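PDB 3SYJ: adhesion and penetration protein autotransporter from Haemophilus influenzae, which promotes adherence to and invasion of host cells, self-associates in bacterial aggregation, and probably acts as a serine protease. Local coordinates for residues H73-T78 / G326-S331; N102-D107 / D114-P119; G857-Q862 / N883-D888. All coordinates share one frame; numbering follows the deposited sequence.

How the interactions relate
Interaction 2 lies within the N-terminal protease part of the passenger domain. Interaction 1 joins residues 73-78 of that part to residues 326-331 of a later excursion. Their centres are about 13 Å apart, and interaction 2 is nested in the chain loop that interaction 1 closes. They touch through His73 ND1 and Asp115 OD2, 2.8 Å apart, and through Tyr77 OH and His117 NE2, 3.0 Å apart. With Ser218, the active-site serine by similarity, the arrangement of His73 and Asp115 is consistent with a catalytic triad. Interaction 3 belongs to the beta-helical stalk, its centre about 93 Å from that of interaction 1 and about 98 Å from that of interaction 2.

Interaction 1. Residues H73-T78 / G326-S331; sequences HNVGYT and GPNIYS
Val75 CG1 stands anti to its carbonyl carbon (chi1 -62°), and Asn328 CG does the same on its own residue (chi1 -76°). The valine methyl meets the amide, with Val75 CG1 3.7 Å from Asn328 ND2. The other branch, CG2, faces Gly326 and the proline next to it. Val75 CG2 lies 4.0 Å from Gly326 CA and 4.1 Å from Pro327 CD, and the valine side chain crosses the proline ring at about a right angle. One backbone bond accompanies these contacts. Asn328 N donates to Val75 O at 3.0 Å. Further along, Thr78 CG2 packs on Ile329 CB at 4.0 Å.

Both ends of the Asn328 amide are hydrogen-bonded. Asn328 ND2 donates to Gly326 O at 2.9 Å from well above the carbonyl plane, yet within its own amide plane. A second bond from ND2, to Tyr324 O, is weak. OD1 accepts from Asn103 ND2.

The contact joins two parts of the passenger. Residues 73-78 follow strand 67-69 of the chymotrypsin-like protease fold. Residues 326-331 belong to the excursion between strands 301-308 and 340-343, where strand 329-330 pairs with 315-316. His73 bonds to Asp115, consistent with the catalytic triad of this clan, and Asn74 ND2 bonds to Ser218 O. Between the two segments there is mostly van der Waals contact, with a single hydrogen bond. The bonds at both ends of the Asn328 amide should limit its rotation against the Val75 methyl.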
ATOM      1  N   HIS A  73      -6.241 -65.243 -44.309  1.00 28.06           N
ATOM      2  CA  HIS A  73      -5.212 -66.235 -44.013  1.00 25.21           C
ATOM      3  C   HIS A  73      -4.690 -66.131 -42.582  1.00 25.26           C
ATOM      4  O   HIS A  73      -3.995 -67.021 -42.099  1.00 25.79           O
ATOM      5  CB  HIS A  73      -4.096 -66.275 -45.084  1.00 32.32           C
ATOM      6  CG  HIS A  73      -2.988 -65.284 -44.882  1.00 32.77           C
ATOM      7  ND1 HIS A  73      -2.784 -64.216 -45.731  1.00 31.92           N
ATOM      8  CD2 HIS A  73      -1.994 -65.228 -43.963  1.00 30.12           C
ATOM      9  CE1 HIS A  73      -1.726 -63.532 -45.331  1.00 29.90           C
ATOM     10  NE2 HIS A  73      -1.233 -64.121 -44.257  1.00 30.29           N
ATOM     11  N   ASN A  74      -5.049 -65.054 -41.894  1.00 24.61           N
ATOM     12  CA  ASN A  74      -4.816 -64.986 -40.458  1.00 21.36           C
ATOM     13  C   ASN A  74      -5.857 -65.861 -39.785  1.00 28.63           C
ATOM     14  O   ASN A  74      -6.868 -65.365 -39.274  1.00 31.23           O
ATOM     15  CB  ASN A  74      -4.923 -63.549 -39.947  1.00 24.86           C
ATOM     16  CG  ASN A  74      -3.681 -62.730 -40.247  1.00 23.06           C
ATOM     17  OD1 ASN A  74      -2.586 -63.272 -40.386  1.00 20.52           O
ATOM     18  ND2 ASN A  74      -3.845 -61.418 -40.340  1.00 26.18           N
ATOM     19  N   VAL A  75      -5.604 -67.166 -39.790  1.00 31.16           N
ATOM     20  CA  VAL A  75      -6.618 -68.151 -39.435  1.00 28.72           C
ATOM     21  C   VAL A  75      -6.588 -68.565 -37.972  1.00 25.26           C
ATOM     22  O   VAL A  75      -7.422 -69.354 -37.538  1.00 31.56           O
ATOM     23  CB  VAL A  75      -6.480 -69.429 -40.304  1.00 29.31           C
ATOM     24  CG1 VAL A  75      -6.699 -69.103 -41.765  1.00 19.33           C
ATOM     25  CG2 VAL A  75      -5.115 -70.067 -40.091  1.00 23.65           C
ATOM     26  N   GLY A  76      -5.640 -68.031 -37.211  1.00 21.70           N
ATOM     27  CA  GLY A  76      -5.440 -68.474 -35.841  1.00 20.88           C
ATOM     28  C   GLY A  76      -6.001 -67.619 -34.710  1.00 26.68           C
ATOM     29  O   GLY A  76      -6.450 -68.158 -33.692  1.00 27.91           O
ATOM     30  N   TYR A  77      -5.969 -66.297 -34.860  1.00 20.15           N
ATOM     31  CA  TYR A  77      -6.355 -65.417 -33.757  1.00 25.01           C
ATOM     32  C   TYR A  77      -7.859 -65.469 -33.529  1.00 22.36           C
ATOM     33  O   TYR A  77      -8.619 -65.604 -34.471  1.00 20.56           O
ATOM     34  CB  TYR A  77      -5.861 -63.980 -33.973  1.00 20.49           C
ATOM     35  CG  TYR A  77      -6.644 -63.154 -34.966  1.00 21.13           C
ATOM     36  CD1 TYR A  77      -7.162 -61.911 -34.604  1.00 20.71           C
ATOM     37  CD2 TYR A  77      -6.841 -63.590 -36.275  1.00 21.21           C
ATOM     38  CE1 TYR A  77      -7.868 -61.133 -35.513  1.00 20.72           C
ATOM     39  CE2 TYR A  77      -7.547 -62.817 -37.194  1.00 19.68           C
ATOM     40  CZ  TYR A  77      -8.062 -61.588 -36.805  1.00 20.87           C
ATOM     41  OH  TYR A  77      -8.773 -60.807 -37.698  1.00 16.70           O
ATOM     42  N   THR A  78      -8.280 -65.375 -32.274  1.00 26.19           N
ATOM     43  CA  THR A  78      -9.695 -65.514 -31.937  1.00 25.36           C
ATOM     44  C   THR A  78     -10.237 -64.289 -31.213  1.00 24.48           C
ATOM     45  O   THR A  78     -11.410 -64.246 -30.854  1.00 22.43           O
ATOM     46  CB  THR A  78      -9.920 -66.734 -31.037  1.00 22.47           C
ATOM     47  OG1 THR A  78      -9.074 -66.628 -29.884  1.00 24.55           O
ATOM     48  CG2 THR A  78      -9.576 -68.000 -31.781  1.00 21.19           C
ATOM     49  N   GLY A 326      -7.414 -73.810 -41.774  1.00 28.83           N
ATOM     50  CA  GLY A 326      -6.843 -73.689 -40.447  1.00 25.57           C
ATOM     51  C   GLY A 326      -7.968 -73.634 -39.431  1.00 33.29           C
ATOM     52  O   GLY A 326      -9.140 -73.737 -39.802  1.00 26.04           O
ATOM     53  N   PRO A 327      -7.683 -73.339 -38.168  1.00 28.60           N
ATOM     54  CA  PRO A 327      -8.708 -73.289 -37.131  1.00 27.45           C
ATOM     55  C   PRO A 327      -9.939 -72.414 -37.412  1.00 33.36           C
ATOM     56  O   PRO A 327     -11.028 -72.877 -37.257  1.00 29.37           O
ATOM     57  CB  PRO A 327      -7.942 -72.814 -35.925  1.00 30.72           C
ATOM     58  CG  PRO A 327      -6.611 -73.170 -36.193  1.00 31.08           C
ATOM     59  CD  PRO A 327      -6.383 -73.018 -37.609  1.00 24.52           C
ATOM     60  N   ASN A 328      -9.769 -71.194 -37.873  1.00 33.93           N
ATOM     61  CA  ASN A 328     -10.914 -70.400 -38.307  1.00 38.29           C
ATOM     62  C   ASN A 328     -12.093 -70.358 -37.327  1.00 40.58           C
ATOM     63  O   ASN A 328     -13.229 -70.447 -37.696  1.00 41.86           O
ATOM     64  CB  ASN A 328     -11.403 -70.863 -39.650  1.00 28.29           C
ATOM     65  CG  ASN A 328     -10.538 -70.419 -40.746  1.00 31.54           C
ATOM     66  OD1 ASN A 328     -10.643 -69.319 -41.181  1.00 33.94           O
ATOM     67  ND2 ASN A 328      -9.690 -71.290 -41.225  1.00 28.43           N
ATOM     68  N   ILE A 329     -11.767 -70.215 -36.075  1.00 26.95           N
ATOM     69  CA  ILE A 329     -12.724 -70.328 -35.031  1.00 36.38           C
ATOM     70  C   ILE A 329     -13.743 -69.200 -35.013  1.00 31.65           C
ATOM     71  O   ILE A 329     -13.393 -68.063 -35.104  1.00 32.01           O
ATOM     72  CB  ILE A 329     -12.025 -70.439 -33.721  1.00 27.68           C
ATOM     73  CG1 ILE A 329     -11.419 -71.830 -33.600  1.00 31.85           C
ATOM     74  CG2 ILE A 329     -12.970 -70.161 -32.636  1.00 32.51           C
ATOM     75  CD1 ILE A 329     -10.258 -71.893 -32.742  1.00 28.33           C
ATOM     76  N   TYR A 330     -15.013 -69.542 -34.899  1.00 31.14           N
ATOM     77  CA  TYR A 330     -16.053 -68.556 -34.619  1.00 26.86           C
ATOM     78  C   TYR A 330     -17.036 -69.033 -33.558  1.00 27.02           C
ATOM     79  O   TYR A 330     -16.850 -70.086 -33.004  1.00 24.34           O
ATOM     80  CB  TYR A 330     -16.738 -68.091 -35.892  1.00 20.54           C
ATOM     81  CG  TYR A 330     -17.839 -68.947 -36.357  1.00 28.59           C
ATOM     82  CD1 TYR A 330     -19.092 -68.443 -36.551  1.00 29.68           C
ATOM     83  CD2 TYR A 330     -17.637 -70.276 -36.620  1.00 30.46           C
ATOM     84  CE1 TYR A 330     -20.086 -69.239 -36.985  1.00 32.41           C
ATOM     85  CE2 TYR A 330     -18.617 -71.048 -37.038  1.00 30.16           C
ATOM     86  CZ  TYR A 330     -19.843 -70.537 -37.223  1.00 29.56           C
ATOM     87  OH  TYR A 330     -20.815 -71.328 -37.666  1.00 30.44           O
ATOM     88  N   SER A 331     -18.060 -68.231 -33.253  1.00 27.66           N
ATOM     89  CA  SER A 331     -18.993 -68.581 -32.193  1.00 25.39           C
ATOM     90  C   SER A 331     -20.424 -68.609 -32.715  1.00 27.09           C
ATOM     91  O   SER A 331     -21.120 -67.595 -32.693  1.00 29.89           O
ATOM     92  CB  SER A 331     -18.877 -67.584 -31.046  1.00 22.23           C
ATOM     93  OG  SER A 331     -19.672 -67.990 -29.944  1.00 24.44           O
TER

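Interaction 2. Residues N102-D107 / D114-P119; sequences NNYKKD and DDYHNP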
ATOM      1  N   ASN A 102     -16.394 -63.869 -41.110  1.00 22.92           N
ATOM      2  CA  ASN A 102     -16.809 -63.291 -42.379  1.00 21.05           C
ATOM      3  C   ASN A 102     -15.679 -63.313 -43.402  1.00 24.66           C
ATOM      4  O   ASN A 102     -15.283 -62.279 -43.934  1.00 22.75           O
ATOM      5  CB  ASN A 102     -17.349 -61.872 -42.189  1.00 24.79           C
ATOM      6  CG  ASN A 102     -18.626 -61.840 -41.354  1.00 26.80           C
ATOM      7  OD1 ASN A 102     -19.574 -62.573 -41.625  1.00 19.48           O
ATOM      8  ND2 ASN A 102     -18.651 -60.990 -40.338  1.00 22.12           N
ATOM      9  N   ASN A 103     -15.167 -64.510 -43.668  1.00 26.11           N
ATOM     10  CA  ASN A 103     -14.197 -64.711 -44.734  1.00 25.20           C
ATOM     11  C   ASN A 103     -14.851 -64.463 -46.089  1.00 25.42           C
ATOM     12  O   ASN A 103     -15.871 -65.062 -46.422  1.00 32.76           O
ATOM     13  CB  ASN A 103     -13.593 -66.119 -44.670  1.00 23.98           C
ATOM     14  CG  ASN A 103     -12.746 -66.339 -43.423  1.00 22.40           C
ATOM     15  OD1 ASN A 103     -12.083 -65.425 -42.939  1.00 22.14           O
ATOM     16  ND2 ASN A 103     -12.765 -67.559 -42.902  1.00 28.62           N
ATOM     17  N   TYR A 104     -14.262 -63.555 -46.854  1.00 22.81           N
ATOM     18  CA  TYR A 104     -14.736 -63.201 -48.186  1.00 29.44           C
ATOM     19  C   TYR A 104     -14.878 -64.419 -49.100  1.00 29.75           C
ATOM     20  O   TYR A 104     -14.014 -65.291 -49.119  1.00 28.03           O
ATOM     21  CB  TYR A 104     -13.731 -62.240 -48.800  1.00 24.27           C
ATOM     22  CG  TYR A 104     -14.226 -61.442 -49.968  1.00 27.67           C
ATOM     23  CD1 TYR A 104     -14.869 -60.228 -49.776  1.00 21.67           C
ATOM     24  CD2 TYR A 104     -14.008 -61.876 -51.269  1.00 27.44           C
ATOM     25  CE1 TYR A 104     -15.299 -59.478 -50.847  1.00 28.30           C
ATOM     26  CE2 TYR A 104     -14.435 -61.134 -52.347  1.00 25.81           C
ATOM     27  CZ  TYR A 104     -15.078 -59.935 -52.132  1.00 30.63           C
ATOM     28  OH  TYR A 104     -15.506 -59.184 -53.205  1.00 34.07           O
ATOM     29  N   LYS A 105     -15.971 -64.470 -49.853  1.00 30.43           N
ATOM     30  CA  LYS A 105     -16.147 -65.484 -50.885  1.00 34.50           C
ATOM     31  C   LYS A 105     -16.168 -64.801 -52.243  1.00 35.41           C
ATOM     32  O   LYS A 105     -17.043 -63.981 -52.519  1.00 34.83           O
ATOM     33  CB  LYS A 105     -17.452 -66.263 -50.690  1.00 34.72           C
ATOM     34  CG  LYS A 105     -17.693 -67.359 -51.739  1.00 35.29           C
ATOM     35  CD  LYS A 105     -19.171 -67.744 -51.829  1.00 43.59           C
ATOM     36  CE  LYS A 105     -19.422 -68.913 -52.790  1.00 51.68           C
ATOM     37  NZ  LYS A 105     -19.203 -70.257 -52.162  1.00 52.12           N
ATOM     38  N   LYS A 106     -15.201 -65.138 -53.087  1.00 38.00           N
ATOM     39  CA  LYS A 106     -15.140 -64.605 -54.440  1.00 35.96           C
ATOM     40  C   LYS A 106     -16.180 -65.269 -55.340  1.00 37.39           C
ATOM     41  O   LYS A 106     -16.231 -66.495 -55.447  1.00 32.36           O
ATOM     42  CB  LYS A 106     -13.746 -64.817 -55.021  1.00 35.16           C
ATOM     43  CG  LYS A 106     -13.490 -64.097 -56.340  1.00 38.31           C
ATOM     44  CD  LYS A 106     -12.074 -64.394 -56.824  1.00 43.70           C
ATOM     45  CE  LYS A 106     -11.747 -63.715 -58.140  1.00 41.49           C
ATOM     46  NZ  LYS A 106     -10.366 -64.071 -58.577  1.00 42.35           N
ATOM     47  N   ASP A 107     -17.009 -64.448 -55.979  1.00 38.18           N
ATOM     48  CA  ASP A 107     -18.026 -64.934 -56.905  1.00 38.28           C
ATOM     49  C   ASP A 107     -18.497 -63.822 -57.838  1.00 40.55           C
ATOM     50  O   ASP A 107     -17.982 -62.707 -57.800  1.00 39.66           O
ATOM     51  CB  ASP A 107     -19.207 -65.581 -56.162  1.00 44.01           C
ATOM     52  CG  ASP A 107     -19.968 -64.602 -55.267  1.00 43.19           C
ATOM     53  OD1 ASP A 107     -19.975 -63.384 -55.555  1.00 41.57           O
ATOM     54  OD2 ASP A 107     -20.580 -65.066 -54.277  1.00 39.84           O
ATOM     55  N   ASP A 114     -10.019 -63.419 -52.254  1.00 27.50           N
ATOM     56  CA  ASP A 114     -10.655 -63.882 -51.023  1.00 29.06           C
ATOM     57  C   ASP A 114      -9.743 -63.964 -49.789  1.00 29.12           C
ATOM     58  O   ASP A 114     -10.126 -64.549 -48.777  1.00 28.17           O
ATOM     59  CB  ASP A 114     -11.399 -65.214 -51.256  1.00 32.22           C
ATOM     60  CG  ASP A 114     -10.480 -66.333 -51.733  1.00 38.31           C
ATOM     61  OD1 ASP A 114      -9.246 -66.164 -51.657  1.00 36.06           O
ATOM     62  OD2 ASP A 114     -10.993 -67.383 -52.178  1.00 37.09           O
ATOM     63  N   ASP A 115      -8.549 -63.384 -49.867  1.00 26.63           N
ATOM     64  CA  ASP A 115      -7.715 -63.241 -48.674  1.00 27.54           C
ATOM     65  C   ASP A 115      -8.133 -61.947 -47.972  1.00 28.90           C
ATOM     66  O   ASP A 115      -7.438 -60.926 -48.029  1.00 25.61           O
ATOM     67  CB  ASP A 115      -6.228 -63.218 -49.038  1.00 28.48           C
ATOM     68  CG  ASP A 115      -5.319 -63.505 -47.850  1.00 29.54           C
ATOM     69  OD1 ASP A 115      -5.825 -63.782 -46.738  1.00 27.55           O
ATOM     70  OD2 ASP A 115      -4.086 -63.457 -48.035  1.00 29.98           O
ATOM     71  N   TYR A 116      -9.292 -62.000 -47.324  1.00 25.06           N
ATOM     72  CA  TYR A 116      -9.914 -60.812 -46.763  1.00 24.19           C
ATOM     73  C   TYR A 116     -11.068 -61.241 -45.883  1.00 22.05           C
ATOM     74  O   TYR A 116     -11.897 -62.043 -46.304  1.00 22.12           O
ATOM     75  CB  TYR A 116     -10.438 -59.934 -47.902  1.00 23.18           C
ATOM     76  CG  TYR A 116     -10.962 -58.580 -47.477  1.00 20.83           C
ATOM     77  CD1 TYR A 116     -10.285 -57.423 -47.819  1.00 21.57           C
ATOM     78  CD2 TYR A 116     -12.141 -58.460 -46.743  1.00 23.28           C
ATOM     79  CE1 TYR A 116     -10.758 -56.179 -47.446  1.00 25.18           C
ATOM     80  CE2 TYR A 116     -12.625 -57.215 -46.363  1.00 22.02           C
ATOM     81  CZ  TYR A 116     -11.925 -56.081 -46.718  1.00 22.89           C
ATOM     82  OH  TYR A 116     -12.381 -54.838 -46.355  1.00 21.68           O
ATOM     83  N   HIS A 117     -11.124 -60.729 -44.660  1.00 22.03           N
ATOM     84  CA  HIS A 117     -12.287 -60.988 -43.808  1.00 21.66           C
ATOM     85  C   HIS A 117     -12.665 -59.817 -42.885  1.00 22.53           C
ATOM     86  O   HIS A 117     -11.834 -58.960 -42.572  1.00 23.08           O
ATOM     87  CB  HIS A 117     -12.146 -62.311 -43.028  1.00 19.33           C
ATOM     88  CG  HIS A 117     -11.111 -62.288 -41.944  1.00 18.67           C
ATOM     89  ND1 HIS A 117     -10.657 -63.436 -41.331  1.00 20.13           N
ATOM     90  CD2 HIS A 117     -10.437 -61.263 -41.368  1.00 21.04           C
ATOM     91  CE1 HIS A 117      -9.752 -63.122 -40.420  1.00 17.77           C
ATOM     92  NE2 HIS A 117      -9.599 -61.809 -40.422  1.00 18.24           N
ATOM     93  N   ASN A 118     -13.930 -59.794 -42.465  1.00 21.78           N
ATOM     94  CA  ASN A 118     -14.483 -58.730 -41.625  1.00 19.73           C
ATOM     95  C   ASN A 118     -15.089 -59.278 -40.334  1.00 22.77           C
ATOM     96  O   ASN A 118     -16.309 -59.322 -40.191  1.00 19.25           O
ATOM     97  CB  ASN A 118     -15.567 -57.973 -42.387  1.00 19.04           C
ATOM     98  CG  ASN A 118     -15.067 -56.680 -42.985  1.00 24.23           C
ATOM     99  OD1 ASN A 118     -14.490 -55.845 -42.289  1.00 34.14           O
ATOM    100  ND2 ASN A 118     -15.304 -56.494 -44.276  1.00 22.81           N
ATOM    101  N   PRO A 119     -14.236 -59.702 -39.390  1.00 19.60           N
ATOM    102  CA  PRO A 119     -14.690 -60.337 -38.150  1.00 16.29           C
ATOM    103  C   PRO A 119     -15.650 -59.473 -37.339  1.00 20.83           C
ATOM    104  O   PRO A 119     -15.495 -58.251 -37.258  1.00 20.29           O
ATOM    105  CB  PRO A 119     -13.392 -60.548 -37.367  1.00 16.41           C
ATOM    106  CG  PRO A 119     -12.329 -60.609 -38.403  1.00 20.66           C
ATOM    107  CD  PRO A 119     -12.769 -59.662 -39.489  1.00 18.80           C
TER
HETATM  108  O   HOH W   1     -12.030 -66.233 -47.686  1.00 23.78           O
HETATM  109  O   HOH W   2     -13.942 -67.655 -52.427  1.00 38.95           O
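The Asn103 amide and the His117 imidazole lie side by side and point the same way, their planes only 12° apart. They sit in a hairpin-like loop of the chymotrypsin-like protease fold, between strands 96-100 and 120-121. The two arms run roughly antiparallel and meet in a single beta bridge, Asn103 with His117. His117 CG takes the crowded position between backbone N and carbonyl carbon (chi1 70°). Asn103 OD1 sits at the ring edge, close to the ring plane. His117 ND1 donates to Asn103 OD1 at 2.9 Å, and the bond is bent at the hydrogen (141°). NE2 bonds to Tyr77 OH, and Pro119 CG lies over one face of the His117 ring, offset toward the rim.

Tyr104 CB and Tyr116 CB meet at 4.1 Å. Beside them, Tyr104 N donates to Tyr116 O. The Tyr104 ring has a cation-pi contact with Arg255 and an edge-to-face contact with Tyr258. Asn102 doubles the link to Asn118. Its O accepts from Asn118 N, and Asn102 ND2 donates to Asn118 O at 2.9 Å.

Asp115, on the same arm as His117, is the probable acid of the catalytic triad and also forms a salt bridge with Arg239. Next to the Tyr104-Asp114 contact, one water donates to both Tyr104 O and Asp114 O. Asp114 OD1 bonds to Asn321. A second water accepts from Lys106 N at 2.9 Å and donates to Asp114 OD2 at 3.0 Å.

Interaction 3. Residues G857-Q862 / N883-D888; sequences GKLSGQ and NDAEGD
Gly861 O takes two groups of the neighbouring segment. Asp888 N donates to Gly861 O at 3.2 Å, with an N-H...O angle of 139°. Gly887 CA also approaches Gly861 O at 3.2 Å, as a CA-H...O contact. Another oxygen, Glu886 O, is approached in a similar way from the opposite segment. Ser860 CA points its hydrogen at Glu886 O over 3.3 Å, and the angle at H is 163°. Glu886 O also bonds to Tyr889 OH. The backbone bond from Glu886 N to Leu859 O is weak and bent.

The two segments run parallel and in register, Lys858 beside Asp884 through to Gln862 beside Asp888. This is the stacking of successive coils in a parallel beta helix, the fold of the passenger stalk. Residues 857-862 also bond through their backbone to Leu811 and Leu813 of the preceding coil, and Gly887 bonds to Lys920 of the following one. The chain turns a corner at Gly861, where phi is positive. The buried Leu859 and Ala885 meet at their CB atoms, 4.4 Å apart.

On the more open side, the Lys858 and Asp884 side chains cross at about a right angle, CB to CB 3.8 Å. The lysine chain bends at chi3 (-76°), which brings Lys858 CE to 4.0 Å from Asp884 OD1. Lys858 NZ stays 4.4 Å from Glu886 OE2, beyond a salt bridge, although the opposite charges probably still attract. Glu886 reaches across with its aliphatic part, setting CG close to Ser860 CB. The other carboxylate oxygen, OE1, forms a long, weak ion pair with Lys920 NZ.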
ATOM      1  N   GLY A 857      17.513  -1.317  19.828  1.00 41.40           N
ATOM      2  CA  GLY A 857      17.928  -2.380  20.724  1.00 41.90           C
ATOM      3  C   GLY A 857      19.428  -2.555  20.710  1.00 41.30           C
ATOM      4  O   GLY A 857      20.162  -1.576  20.638  1.00 46.13           O
ATOM      5  N   LYS A 858      19.884  -3.801  20.769  1.00 45.79           N
ATOM      6  CA  LYS A 858      21.315  -4.083  20.759  1.00 46.92           C
ATOM      7  C   LYS A 858      21.866  -4.340  19.360  1.00 47.56           C
ATOM      8  O   LYS A 858      21.426  -5.258  18.670  1.00 49.20           O
ATOM      9  CB  LYS A 858      21.647  -5.275  21.664  1.00 51.27           C
ATOM     10  CG  LYS A 858      23.105  -5.728  21.568  1.00 51.41           C
ATOM     11  CD  LYS A 858      23.372  -6.968  22.407  1.00 59.10           C
ATOM     12  CE  LYS A 858      23.461  -6.634  23.888  1.00 72.25           C
ATOM     13  NZ  LYS A 858      23.598  -7.860  24.734  1.00 71.24           N
ATOM     14  N   LEU A 859      22.823  -3.516  18.948  1.00 45.33           N
ATOM     15  CA  LEU A 859      23.633  -3.817  17.781  1.00 42.72           C
ATOM     16  C   LEU A 859      24.843  -4.577  18.294  1.00 44.14           C
ATOM     17  O   LEU A 859      25.315  -4.313  19.398  1.00 50.51           O
ATOM     18  CB  LEU A 859      24.075  -2.535  17.072  1.00 43.21           C
ATOM     19  CG  LEU A 859      25.348  -2.648  16.220  1.00 39.05           C
ATOM     20  CD1 LEU A 859      25.080  -3.376  14.912  1.00 38.91           C
ATOM     21  CD2 LEU A 859      25.933  -1.280  15.943  1.00 39.74           C
ATOM     22  N   SER A 860      25.333  -5.530  17.509  1.00 42.01           N
ATOM     23  CA  SER A 860      26.490  -6.322  17.910  1.00 39.67           C
ATOM     24  C   SER A 860      27.116  -7.041  16.725  1.00 37.64           C
ATOM     25  O   SER A 860      26.505  -7.164  15.662  1.00 38.61           O
ATOM     26  CB  SER A 860      26.106  -7.335  18.993  1.00 44.54           C
ATOM     27  OG  SER A 860      25.152  -8.264  18.509  1.00 42.99           O
ATOM     28  N   GLY A 861      28.344  -7.507  16.917  1.00 42.85           N
ATOM     29  CA  GLY A 861      29.060  -8.226  15.881  1.00 40.05           C
ATOM     30  C   GLY A 861      30.104  -7.358  15.211  1.00 37.80           C
ATOM     31  O   GLY A 861      30.692  -6.480  15.842  1.00 39.88           O
ATOM     32  N   GLN A 862      30.329  -7.603  13.925  1.00 37.83           N
ATOM     33  CA  GLN A 862      31.305  -6.845  13.157  1.00 42.05           C
ATOM     34  C   GLN A 862      30.902  -6.770  11.683  1.00 39.87           C
ATOM     35  O   GLN A 862      30.258  -7.679  11.157  1.00 40.07           O
ATOM     36  CB  GLN A 862      32.709  -7.452  13.315  1.00 43.91           C
ATOM     37  CG  GLN A 862      32.985  -8.692  12.474  1.00 45.23           C
ATOM     38  CD  GLN A 862      33.388  -8.365  11.039  1.00 46.92           C
ATOM     39  OE1 GLN A 862      33.785  -7.238  10.728  1.00 49.72           O
ATOM     40  NE2 GLN A 862      33.287  -9.354  10.160  1.00 40.33           N
ATOM     41  N   ASN A 883      22.501   2.534  24.077  1.00 54.17           N
ATOM     42  CA  ASN A 883      23.567   2.205  25.012  1.00 59.37           C
ATOM     43  C   ASN A 883      24.066   0.775  24.846  1.00 57.79           C
ATOM     44  O   ASN A 883      25.200   0.461  25.207  1.00 59.43           O
ATOM     45  CB  ASN A 883      23.110   2.436  26.451  1.00 67.92           C
ATOM     46  CG  ASN A 883      23.361   3.859  26.916  1.00 77.40           C
ATOM     47  OD1 ASN A 883      22.498   4.487  27.533  1.00 78.13           O
ATOM     48  ND2 ASN A 883      24.551   4.377  26.616  1.00 67.60           N
ATOM     49  N   ASP A 884      23.215  -0.085  24.295  1.00 56.45           N
ATOM     50  CA  ASP A 884      23.549  -1.497  24.122  1.00 54.02           C
ATOM     51  C   ASP A 884      24.503  -1.776  22.960  1.00 53.61           C
ATOM     52  O   ASP A 884      25.116  -2.842  22.903  1.00 62.57           O
ATOM     53  CB  ASP A 884      22.281  -2.339  23.968  1.00 55.17           C
ATOM     54  CG  ASP A 884      21.749  -2.842  25.298  1.00 68.80           C
ATOM     55  OD1 ASP A 884      20.939  -3.797  25.295  1.00 70.10           O
ATOM     56  OD2 ASP A 884      22.149  -2.286  26.345  1.00 64.41           O
ATOM     57  N   ALA A 885      24.632  -0.832  22.036  1.00 44.56           N
ATOM     58  CA  ALA A 885      25.520  -1.019  20.893  1.00 43.65           C
ATOM     59  C   ALA A 885      26.922  -1.481  21.316  1.00 50.76           C
ATOM     60  O   ALA A 885      27.395  -1.139  22.401  1.00 56.04           O
ATOM     61  CB  ALA A 885      25.598   0.252  20.074  1.00 42.91           C
ATOM     62  N   GLU A 886      27.575  -2.259  20.455  1.00 47.89           N
ATOM     63  CA  GLU A 886      28.916  -2.779  20.720  1.00 46.85           C
ATOM     64  C   GLU A 886      29.431  -3.533  19.500  1.00 43.87           C
ATOM     65  O   GLU A 886      28.657  -3.877  18.611  1.00 42.16           O
ATOM     66  CB  GLU A 886      28.905  -3.707  21.936  1.00 54.64           C
ATOM     67  CG  GLU A 886      28.228  -5.052  21.699  1.00 55.57           C
ATOM     68  CD  GLU A 886      28.011  -5.838  22.985  1.00 64.15           C
ATOM     69  OE1 GLU A 886      28.314  -5.298  24.071  1.00 65.79           O
ATOM     70  OE2 GLU A 886      27.535  -6.993  22.913  1.00 63.24           O
ATOM     71  N   GLY A 887      30.736  -3.787  19.455  1.00 50.58           N
ATOM     72  CA  GLY A 887      31.331  -4.502  18.336  1.00 47.43           C
ATOM     73  C   GLY A 887      32.367  -3.692  17.578  1.00 44.66           C
ATOM     74  O   GLY A 887      32.648  -2.549  17.927  1.00 45.34           O
ATOM     75  N   ASP A 888      32.941  -4.294  16.539  1.00 47.83           N
ATOM     76  CA  ASP A 888      33.951  -3.626  15.717  1.00 51.31           C
ATOM     77  C   ASP A 888      33.466  -3.381  14.292  1.00 48.14           C
ATOM     78  O   ASP A 888      33.142  -4.320  13.564  1.00 45.31           O
ATOM     79  CB  ASP A 888      35.250  -4.434  15.685  1.00 54.60           C
ATOM     80  CG  ASP A 888      36.152  -4.135  16.867  1.00 67.70           C
ATOM     81  OD1 ASP A 888      37.369  -3.945  16.646  1.00 75.45           O
ATOM     82  OD2 ASP A 888      35.647  -4.080  18.012  1.00 64.30           O
TER